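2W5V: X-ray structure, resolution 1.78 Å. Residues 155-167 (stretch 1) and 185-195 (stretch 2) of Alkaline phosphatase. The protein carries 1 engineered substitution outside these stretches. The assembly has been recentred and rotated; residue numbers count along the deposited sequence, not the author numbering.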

ATOM      1  N   ALA B 155     -33.552  -4.053  -5.615  1.00 17.68           N
ATOM      2  CA  ALA B 155     -33.970  -5.354  -6.128  1.00 19.59           C
ATOM      3  C   ALA B 155     -34.854  -5.199  -7.369  1.00 24.47           C
ATOM      4  O   ALA B 155     -34.664  -5.890  -8.370  1.00 22.00           O
ATOM      5  CB  ALA B 155     -34.700  -6.136  -5.054  1.00 22.64           C
ATOM      6  N   MET B 156     -35.825  -4.296  -7.303  1.00 22.65           N
ATOM      7  CA  MET B 156     -36.662  -4.029  -8.466  1.00 19.67           C
ATOM      8  C   MET B 156     -35.830  -3.515  -9.647  1.00 21.59           C
ATOM      9  O   MET B 156     -36.123  -3.847 -10.795  1.00 23.59           O
ATOM     10  CB  MET B 156     -37.768  -3.024  -8.130  1.00 18.12           C
ATOM     11  CG  MET B 156     -38.708  -2.757  -9.293  1.00 24.39           C
ATOM     12  SD  MET B 156     -39.813  -4.156  -9.593  1.00 36.86           S
ATOM     13  CE  MET B 156     -40.759  -4.158  -8.071  1.00 46.89           C
ATOM     14  N   ASP B 157     -34.808  -2.702  -9.367  1.00 23.31           N
ATOM     15  CA  ASP B 157     -33.906  -2.210 -10.416  1.00 21.77           C
ATOM     16  C   ASP B 157     -33.197  -3.357 -11.144  1.00 25.63           C
ATOM     17  O   ASP B 157     -32.909  -3.262 -12.342  1.00 22.46           O
ATOM     18  CB  ASP B 157     -32.855  -1.255  -9.837  1.00 19.93           C
ATOM     19  CG  ASP B 157     -33.430   0.104  -9.459  1.00 32.73           C
ATOM     20  OD1 ASP B 157     -34.556   0.440  -9.897  1.00 29.21           O
ATOM     21  OD2 ASP B 157     -32.742   0.847  -8.723  1.00 29.05           O
ATOM     22  N   MET B 158     -32.903  -4.430 -10.418  1.00 21.83           N
ATOM     23  CA  MET B 158     -32.268  -5.597 -11.025  1.00 27.77           C
ATOM     24  C   MET B 158     -33.082  -6.086 -12.218  1.00 32.59           C
ATOM     25  O   MET B 158     -32.530  -6.445 -13.259  1.00 35.44           O
ATOM     26  CB  MET B 158     -32.101  -6.725  -9.996  1.00 28.34           C
ATOM     27  CG  MET B 158     -31.594  -8.051 -10.579  1.00 26.37           C
ATOM     28  SD  MET B 158     -29.865  -7.960 -11.080  1.00 32.91           S
ATOM     29  CE  MET B 158     -29.053  -8.150  -9.493  1.00 30.90           C
ATOM     30  N   THR B 159     -34.401  -6.081 -12.069  1.00 32.00           N
ATOM     31  CA  THR B 159     -35.283  -6.584 -13.113  1.00 39.52           C
ATOM     32  C   THR B 159     -35.265  -5.705 -14.363  1.00 38.71           C
ATOM     33  O   THR B 159     -35.740  -6.119 -15.420  1.00 44.65           O
ATOM     34  CB  THR B 159     -36.742  -6.733 -12.606  1.00 28.35           C
ATOM     35  OG1 THR B 159     -37.393  -5.454 -12.610  1.00 27.99           O
ATOM     36  CG2 THR B 159     -36.755  -7.324 -11.197  1.00 29.13           C
ATOM     37  N   GLU B 160     -34.725  -4.496 -14.239  1.00 35.47           N
ATOM     38  CA  GLU B 160     -34.679  -3.560 -15.363  1.00 37.66           C
ATOM     39  C   GLU B 160     -33.246  -3.378 -15.866  1.00 32.74           C
ATOM     40  O   GLU B 160     -32.983  -2.582 -16.768  1.00 29.65           O
ATOM     41  CB  GLU B 160     -35.239  -2.198 -14.946  1.00 49.78           C
ATOM     42  CG  GLU B 160     -36.609  -2.239 -14.275  1.00 67.50           C
ATOM     43  CD  GLU B 160     -36.836  -1.056 -13.339  1.00 80.04           C
ATOM     44  OE1 GLU B 160     -35.941  -0.185 -13.250  1.00 85.77           O
ATOM     45  OE2 GLU B 160     -37.903  -0.997 -12.686  1.00 81.42           O
ATOM     46  N   SER B 161     -32.319  -4.115 -15.268  1.00 28.26           N
ATOM     47  CA  SER B 161     -30.908  -3.945 -15.585  1.00 24.52           C
ATOM     48  C   SER B 161     -30.501  -4.775 -16.797  1.00 27.26           C
ATOM     49  O   SER B 161     -31.289  -5.558 -17.319  1.00 22.90           O
ATOM     50  CB  SER B 161     -30.039  -4.321 -14.382  1.00 29.39           C
ATOM     51  OG  SER B 161     -30.010  -5.726 -14.195  1.00 30.94           O
ATOM     52  N   ASP B 162     -29.253  -4.608 -17.223  1.00 36.76           N
ATOM     53  CA  ASP B 162     -28.730  -5.306 -18.392  1.00 39.69           C
ATOM     54  C   ASP B 162     -27.961  -6.575 -18.008  1.00 30.92           C
ATOM     55  O   ASP B 162     -27.496  -7.313 -18.878  1.00 31.04           O
ATOM     56  CB  ASP B 162     -27.823  -4.365 -19.192  1.00 49.36           C
ATOM     57  CG  ASP B 162     -28.580  -3.186 -19.786  1.00 56.51           C
ATOM     58  OD1 ASP B 162     -29.546  -3.428 -20.549  1.00 58.54           O
ATOM     59  OD2 ASP B 162     -28.202  -2.023 -19.497  1.00 47.67           O
ATOM     60  N   LEU B 163     -27.836  -6.824 -16.708  1.00 24.52           N
ATOM     61  CA  LEU B 163     -27.087  -7.977 -16.209  1.00 24.81           C
ATOM     62  C   LEU B 163     -27.524  -9.285 -16.857  1.00 24.27           C
ATOM     63  O   LEU B 163     -28.719  -9.529 -17.042  1.00 26.31           O
ATOM     64  CB  LEU B 163     -27.244  -8.100 -14.698  1.00 26.77           C
ATOM     65  CG  LEU B 163     -26.346  -7.221 -13.845  1.00 29.48           C
ATOM     66  CD1 LEU B 163     -26.562  -7.563 -12.381  1.00 30.02           C
ATOM     67  CD2 LEU B 163     -24.897  -7.428 -14.254  1.00 25.17           C
ATOM     68  N   ASP B 164     -26.551 -10.127 -17.183  1.00 18.23           N
ATOM     69  CA  ASP B 164     -26.820 -11.436 -17.760  1.00 21.05           C
ATOM     70  C   ASP B 164     -26.665 -12.536 -16.719  1.00 26.29           C
ATOM     71  O   ASP B 164     -27.217 -13.626 -16.867  1.00 24.13           O
ATOM     72  CB  ASP B 164     -25.856 -11.693 -18.913  1.00 23.46           C
ATOM     73  CG  ASP B 164     -25.988 -10.656 -20.020  1.00 32.45           C
ATOM     74  OD1 ASP B 164     -27.013 -10.664 -20.747  1.00 28.07           O
ATOM     75  OD2 ASP B 164     -25.060  -9.833 -20.163  1.00 32.89           O
ATOM     76  N   PHE B 165     -25.908 -12.241 -15.665  1.00 22.67           N
ATOM     77  CA  PHE B 165     -25.599 -13.228 -14.633  1.00 21.20           C
ATOM     78  C   PHE B 165     -25.449 -12.553 -13.270  1.00 19.52           C
ATOM     79  O   PHE B 165     -24.875 -11.473 -13.173  1.00 24.09           O
ATOM     80  CB  PHE B 165     -24.289 -13.939 -14.994  1.00 23.22           C
ATOM     81  CG  PHE B 165     -23.881 -15.025 -14.025  1.00 25.25           C
ATOM     82  CD1 PHE B 165     -24.152 -16.358 -14.302  1.00 23.94           C
ATOM     83  CD2 PHE B 165     -23.203 -14.714 -12.856  1.00 23.83           C
ATOM     84  CE1 PHE B 165     -23.761 -17.363 -13.420  1.00 29.85           C
ATOM     85  CE2 PHE B 165     -22.811 -15.714 -11.965  1.00 22.37           C
ATOM     86  CZ  PHE B 165     -23.088 -17.036 -12.248  1.00 21.97           C
ATOM     87  N   PHE B 166     -25.944 -13.189 -12.215  1.00 17.53           N
ATOM     88  CA  PHE B 166     -25.588 -12.736 -10.870  1.00 19.29           C
ATOM     89  C   PHE B 166     -25.663 -13.876  -9.871  1.00 24.74           C
ATOM     90  O   PHE B 166     -26.343 -14.877 -10.105  1.00 26.49           O
ATOM     91  CB  PHE B 166     -26.443 -11.536 -10.420  1.00 17.78           C
ATOM     92  CG  PHE B 166     -27.893 -11.874 -10.160  1.00 23.67           C
ATOM     93  CD1 PHE B 166     -28.294 -12.381  -8.931  1.00 25.20           C
ATOM     94  CD2 PHE B 166     -28.852 -11.672 -11.140  1.00 23.77           C
ATOM     95  CE1 PHE B 166     -29.628 -12.690  -8.686  1.00 27.24           C
ATOM     96  CE2 PHE B 166     -30.185 -11.975 -10.904  1.00 29.19           C
ATOM     97  CZ  PHE B 166     -30.573 -12.484  -9.672  1.00 28.04           C
ATOM     98  N   ALA B 167     -24.945 -13.723  -8.764  1.00 18.56           N
ATOM     99  CA  ALA B 167     -24.969 -14.707  -7.690  1.00 15.61           C
ATOM    100  C   ALA B 167     -24.666 -14.021  -6.372  1.00 27.67           C
ATOM    101  O   ALA B 167     -23.670 -13.301  -6.249  1.00 22.56           O
ATOM    102  CB  ALA B 167     -23.956 -15.808  -7.958  1.00 19.58           C
TER
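Stretch 2 (185-195) AILKGNQFTIN

Each stretch passes from the end of a helix through a type I turn into a strand, and stretch 2 runs alongside stretch 1 in the same sense. The CA atoms of T159 and L187 are 5.1 Å apart, those of D164 and F192 8.0 Å, and those of F166 and I194 9.5 Å; the backbones diverge, and the rings of F166 and F192 reach into the wider part. No hydrogen bond crosses between them; the contact is one of packing.

On the helix of stretch 1, the flexible chain of M156 brings SD to 4.0 Å from CD1 of I186, whose CB points toward stretch 1. M158, long, unbranched and apolar, lays its CG 3.7 Å from CD2 of L187. T159 fits where the backbones come closest because it is compact and two-faced: its CG2 lies 3.8 Å from CD2 of L187, while its OG1, though 3.8 Å from CG2 of I186, is satisfied by a hydrogen bond to O of M156 (2.7 Å). The carbonyl O of T159 lies 3.3 Å from CG of N190, but N190 makes no hydrogen bond to it; its ND2 donates to O of I186 at 2.8 Å, tying its own turn to the preceding helix.

The turn from M158 to S161 carries E160 away from the contact, as suits a charged, exposed residue. Beyond it, the long, flat side chain of F192 reaches across, its CZ 3.2 Å from O of L163 and 4.4 Å from CB of L163, an apolar neighbour suited to this buried place. D164 points its CB away, and both its carboxylate oxygens are hydrogen-bonded elsewhere in the structure.

In the strand, F166 has a ring long enough to bridge the wide spacing. Its CE2 meets CE2 of F192 at 3.7 Å, the rings inclined at 55°, and its CZ lies 4.0 Å from both CD1 of L187 and CD1 of I194.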

ATOM      1  N   ALA B 185     -40.771 -13.162  -9.525  1.00 38.27           N
ATOM      2  CA  ALA B 185     -41.596 -13.439 -10.698  1.00 38.90           C
ATOM      3  C   ALA B 185     -41.313 -12.433 -11.809  1.00 39.57           C
ATOM      4  O   ALA B 185     -41.306 -12.781 -12.989  1.00 38.16           O
ATOM      5  CB  ALA B 185     -43.079 -13.424 -10.326  1.00 36.61           C
ATOM      6  N   ILE B 186     -41.077 -11.186 -11.423  1.00 34.61           N
ATOM      7  CA  ILE B 186     -40.725 -10.145 -12.382  1.00 33.74           C
ATOM      8  C   ILE B 186     -39.351 -10.421 -13.000  1.00 31.51           C
ATOM      9  O   ILE B 186     -39.154 -10.228 -14.199  1.00 30.03           O
ATOM     10  CB  ILE B 186     -40.758  -8.743 -11.731  1.00 34.49           C
ATOM     11  CG1 ILE B 186     -42.130  -8.486 -11.099  1.00 35.51           C
ATOM     12  CG2 ILE B 186     -40.426  -7.670 -12.753  1.00 32.01           C
ATOM     13  CD1 ILE B 186     -42.335  -7.064 -10.629  1.00 41.11           C
ATOM     14  N   LEU B 187     -38.406 -10.882 -12.186  1.00 25.96           N
ATOM     15  CA  LEU B 187     -37.104 -11.280 -12.717  1.00 36.39           C
ATOM     16  C   LEU B 187     -37.257 -12.334 -13.805  1.00 36.64           C
ATOM     17  O   LEU B 187     -36.703 -12.195 -14.896  1.00 31.55           O
ATOM     18  CB  LEU B 187     -36.194 -11.827 -11.614  1.00 40.01           C
ATOM     19  CG  LEU B 187     -35.287 -10.843 -10.878  1.00 45.11           C
ATOM     20  CD1 LEU B 187     -34.492 -11.573  -9.810  1.00 42.50           C
ATOM     21  CD2 LEU B 187     -34.360 -10.138 -11.852  1.00 46.00           C
ATOM     22  N   LYS B 188     -37.997 -13.395 -13.495  1.00 34.26           N
ATOM     23  CA  LYS B 188     -38.140 -14.517 -14.419  1.00 34.85           C
ATOM     24  C   LYS B 188     -38.877 -14.107 -15.690  1.00 35.67           C
ATOM     25  O   LYS B 188     -38.647 -14.668 -16.761  1.00 37.92           O
ATOM     26  CB  LYS B 188     -38.873 -15.676 -13.753  1.00 39.00           C
ATOM     27  CG  LYS B 188     -38.173 -16.267 -12.542  1.00 41.51           C
ATOM     28  CD  LYS B 188     -39.072 -17.311 -11.890  1.00 41.33           C
ATOM     29  CE  LYS B 188     -38.512 -17.806 -10.575  1.00 48.91           C
ATOM     30  NZ  LYS B 188     -39.512 -18.632  -9.844  1.00 44.77           N
ATOM     31  N   GLY B 189     -39.770 -13.131 -15.564  1.00 34.15           N
ATOM     32  CA  GLY B 189     -40.507 -12.627 -16.710  1.00 38.08           C
ATOM     33  C   GLY B 189     -39.641 -11.705 -17.545  1.00 40.29           C
ATOM     34  O   GLY B 189     -40.065 -11.237 -18.596  1.00 40.47           O
ATOM     35  N   ASN B 190     -38.431 -11.427 -17.056  1.00 36.21           N
ATOM     36  CA  ASN B 190     -37.429 -10.666 -17.808  1.00 36.87           C
ATOM     37  C   ASN B 190     -36.289 -11.554 -18.305  1.00 35.25           C
ATOM     38  O   ASN B 190     -35.168 -11.086 -18.488  1.00 36.39           O
ATOM     39  CB  ASN B 190     -36.851  -9.523 -16.962  1.00 40.24           C
ATOM     40  CG  ASN B 190     -37.718  -8.278 -16.984  1.00 57.78           C
ATOM     41  OD1 ASN B 190     -37.622  -7.458 -17.897  1.00 64.41           O
ATOM     42  ND2 ASN B 190     -38.561  -8.124 -15.967  1.00 61.74           N
ATOM     43  N   GLN B 191     -36.580 -12.838 -18.491  1.00 31.27           N
ATOM     44  CA  GLN B 191     -35.634 -13.791 -19.082  1.00 36.16           C
ATOM     45  C   GLN B 191     -34.595 -14.374 -18.118  1.00 33.74           C
ATOM     46  O   GLN B 191     -33.692 -15.102 -18.538  1.00 32.85           O
ATOM     47  CB  GLN B 191     -34.937 -13.186 -20.302  1.00 34.87           C
ATOM     48  CG  GLN B 191     -35.866 -12.933 -21.478  1.00 42.51           C
ATOM     49  CD  GLN B 191     -35.121 -12.440 -22.704  1.00 45.94           C
ATOM     50  OE1 GLN B 191     -35.058 -13.126 -23.724  1.00 49.42           O
ATOM     51  NE2 GLN B 191     -34.539 -11.248 -22.605  1.00 48.08           N
ATOM     52  N   PHE B 192     -34.722 -14.072 -16.830  1.00 26.62           N
ATOM     53  CA  PHE B 192     -33.837 -14.677 -15.839  1.00 29.35           C
ATOM     54  C   PHE B 192     -34.286 -16.068 -15.424  1.00 32.22           C
ATOM     55  O   PHE B 192     -35.419 -16.257 -14.985  1.00 33.19           O
ATOM     56  CB  PHE B 192     -33.721 -13.796 -14.598  1.00 30.89           C
ATOM     57  CG  PHE B 192     -32.694 -12.719 -14.721  1.00 35.22           C
ATOM     58  CD1 PHE B 192     -33.061 -11.440 -15.102  1.00 38.62           C
ATOM     59  CD2 PHE B 192     -31.360 -12.988 -14.468  1.00 39.65           C
ATOM     60  CE1 PHE B 192     -32.110 -10.443 -15.215  1.00 46.80           C
ATOM     61  CE2 PHE B 192     -30.411 -11.999 -14.584  1.00 35.21           C
ATOM     62  CZ  PHE B 192     -30.787 -10.728 -14.957  1.00 35.61           C
ATOM     63  N   THR B 193     -33.395 -17.043 -15.572  1.00 28.37           N
ATOM     64  CA  THR B 193     -33.567 -18.317 -14.901  1.00 28.98           C
ATOM     65  C   THR B 193     -33.005 -18.133 -13.500  1.00 29.22           C
ATOM     66  O   THR B 193     -31.881 -17.666 -13.344  1.00 30.22           O
ATOM     67  CB  THR B 193     -32.826 -19.452 -15.629  1.00 34.94           C
ATOM     68  OG1 THR B 193     -33.417 -19.650 -16.925  1.00 39.19           O
ATOM     69  CG2 THR B 193     -32.922 -20.746 -14.835  1.00 39.81           C
ATOM     70  N   ILE B 194     -33.788 -18.472 -12.481  1.00 26.59           N
ATOM     71  CA  ILE B 194     -33.369 -18.233 -11.102  1.00 28.30           C
ATOM     72  C   ILE B 194     -33.236 -19.533 -10.317  1.00 28.78           C
ATOM     73  O   ILE B 194     -34.139 -20.358 -10.321  1.00 31.31           O
ATOM     74  CB  ILE B 194     -34.369 -17.322 -10.358  1.00 33.15           C
ATOM     75  CG1 ILE B 194     -34.501 -15.970 -11.060  1.00 28.77           C
ATOM     76  CG2 ILE B 194     -33.966 -17.153  -8.895  1.00 31.21           C
ATOM     77  CD1 ILE B 194     -33.229 -15.159 -11.079  1.00 28.38           C
ATOM     78  N   ASN B 195     -32.110 -19.699  -9.640  1.00 26.72           N
ATOM     79  CA  ASN B 195     -31.909 -20.828  -8.747  1.00 27.99           C
ATOM     80  C   ASN B 195     -31.724 -20.301  -7.331  1.00 31.87           C
ATOM     81  O   ASN B 195     -30.907 -19.406  -7.092  1.00 30.76           O
ATOM     82  CB  ASN B 195     -30.696 -21.650  -9.200  1.00 28.86           C
ATOM     83  CG  ASN B 195     -30.467 -22.885  -8.349  1.00 36.34           C
ATOM     84  OD1 ASN B 195     -30.548 -22.835  -7.123  1.00 37.75           O
ATOM     85  ND2 ASN B 195     -30.159 -24.006  -9.001  1.00 31.21           N
TER